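Local coordinates for endoribonuclease L-PSP/chorismate mutase-like domain-containing protein (Shewanella oneidensis, PDB 2OTM) that is of unknown function but belongs to the YjgF/chorismate mutase-like family and is a putative endoribonuclease, at the interface of chains A and B. Residues are numbered along the deposited sequence; one frame, centred on the assembly and turned at random. Chains: chain A/B, Hypothetical protein.

The interface of chains A and B. Residues chain A 31, 33, 38; chain B 92, 94-95, 131.
A:Ser31, A:Val33 and A:Met38 meet B:Tyr94, B:Arg95 and B:Ser131 in a subunit interface between two copies of the same protein, an interface that is not an exact two-fold; it helps join neighbouring chains of the deposited trimer, the form usual for this family and probably the biological one. The polar half centres on the hydroxyl of A:Ser31. A:Ser31 OG donates to the main-chain carbonyl B:Tyr94 O at 2.7 Å, arriving 25° from the carbonyl plane. The same A:Ser31 OG lies 2.7 Å from the hydroxyl OG of B:Ser131, tip to tip, in a hydrogen bond whose donor the structure alone does not show. B:Arg95 extends this network from behind: B:Arg95 NH1 donates to B:Ser131 OG over 2.9 Å, with the acceptor in the guanidinium plane, and so helps fix the rotation of that serine. Placing CG anti to the backbone N (chi1 -178°) and bending at chi2 lets the arginine reach back to it.

Beside this network lies an apolar patch. Branch CG1 of A:Val33 sits over one face of the B:Tyr94 ring, toward its rim, 3.9 Å from the centroid in a CH-pi contact, while CG2 reaches the CE2 side. Selenomethionine A:Met38 crosses the tyrosine at about a right angle, A:Met38 SE lying 3.9 Å from B:Tyr94 CD1. That selenium also packs against B:Arg95 CD, and A:Met38 CG lies 3.5 Å from B:Arg95 NH1, so the side chain spans ring and guanidinium. An alanine in place of B:Tyr94 would probably leave a gap beneath A:Val33 and free the A:Met38 tip to turn, although the carbonyl accepting from A:Ser31 would remain.

Chain A contributes strands 30-33 and 36-39, consecutive along the sequence, which meet the beginnings of strands 92-100 and 131-136 of chain B.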
loop_
_atom_site.group_PDB
_atom_site.type_symbol
_atom_site.label_atom_id
_atom_site.label_comp_id
_atom_site.label_asym_id
_atom_site.label_seq_id
_atom_site.Cartn_x
_atom_site.Cartn_y
_atom_site.Cartn_z
ATOM N N SER A 31 5.231 3.576 13.376
ATOM C CA SER A 31 5.000 4.969 13.636
ATOM C C SER A 31 3.551 5.174 14.002
ATOM O O SER A 31 2.754 4.259 13.894
ATOM C CB SER A 31 5.432 5.849 12.456
ATOM O OG SER A 31 4.754 5.554 11.266
ATOM N N VAL A 33 0.298 8.112 14.073
ATOM C CA VAL A 33 -0.299 9.409 13.776
ATOM C C VAL A 33 -1.695 9.357 14.395
ATOM O O VAL A 33 -2.471 8.433 14.128
ATOM C CB VAL A 33 -0.279 9.726 12.249
ATOM C CG1 VAL A 33 -1.042 8.634 11.420
ATOM C CG2 VAL A 33 -0.826 11.106 11.936
HETATM N N MSE A 38 1.136 2.028 12.984
HETATM C CA MSE A 38 1.387 1.224 11.805
HETATM C C MSE A 38 2.808 0.700 11.796
HETATM O O MSE A 38 3.751 1.445 12.005
HETATM C CB MSE A 38 1.101 2.059 10.542
HETATM C CG MSE A 38 2.024 3.248 10.339
HETATM SE SE MSE A 38 1.244 4.558 9.070
HETATM C CE MSE A 38 -0.288 4.945 9.842
ATOM N N GLN B 92 5.374 15.746 11.116
ATOM C CA GLN B 92 6.190 14.559 10.859
ATOM C C GLN B 92 5.877 13.994 9.508
ATOM O O GLN B 92 4.758 14.081 9.059
ATOM C CB GLN B 92 5.942 13.443 11.901
ATOM C CG GLN B 92 4.484 13.095 12.136
ATOM C CD GLN B 92 4.281 11.770 12.915
ATOM O OE1 GLN B 92 5.215 10.972 13.096
ATOM N NE2 GLN B 92 3.051 11.540 13.359
ATOM N N TYR B 94 5.465 10.682 8.603
ATOM C CA TYR B 94 5.331 9.468 9.407
ATOM C C TYR B 94 5.451 8.176 8.593
ATOM O O TYR B 94 5.622 7.096 9.175
ATOM C CB TYR B 94 4.020 9.437 10.210
ATOM C CG TYR B 94 2.762 9.487 9.399
ATOM C CD1 TYR B 94 2.177 8.325 8.935
ATOM C CD2 TYR B 94 2.136 10.697 9.109
ATOM C CE1 TYR B 94 1.012 8.348 8.204
ATOM C CE2 TYR B 94 0.954 10.722 8.335
ATOM C CZ TYR B 94 0.404 9.540 7.923
ATOM O OH TYR B 94 -0.730 9.511 7.197
ATOM N N ARG B 95 5.340 8.277 7.268
ATOM C CA ARG B 95 5.351 7.081 6.423
ATOM C C ARG B 95 5.920 7.365 5.041
ATOM O O ARG B 95 5.620 8.389 4.424
ATOM C CB ARG B 95 3.930 6.564 6.288
ATOM C CG ARG B 95 3.744 5.294 5.482
ATOM C CD ARG B 95 4.033 4.143 6.328
ATOM N NE ARG B 95 3.324 2.939 5.936
ATOM C CZ ARG B 95 3.300 1.841 6.690
ATOM N NH1 ARG B 95 3.955 1.825 7.831
ATOM N NH2 ARG B 95 2.636 0.768 6.303
ATOM N N SER B 131 8.041 5.180 9.503
ATOM C CA SER B 131 7.911 3.774 9.134
ATOM C C SER B 131 7.914 3.711 7.618
ATOM O O SER B 131 7.803 4.733 6.942
ATOM C CB SER B 131 6.642 3.110 9.701
ATOM O OG SER B 131 5.442 3.771 9.305
#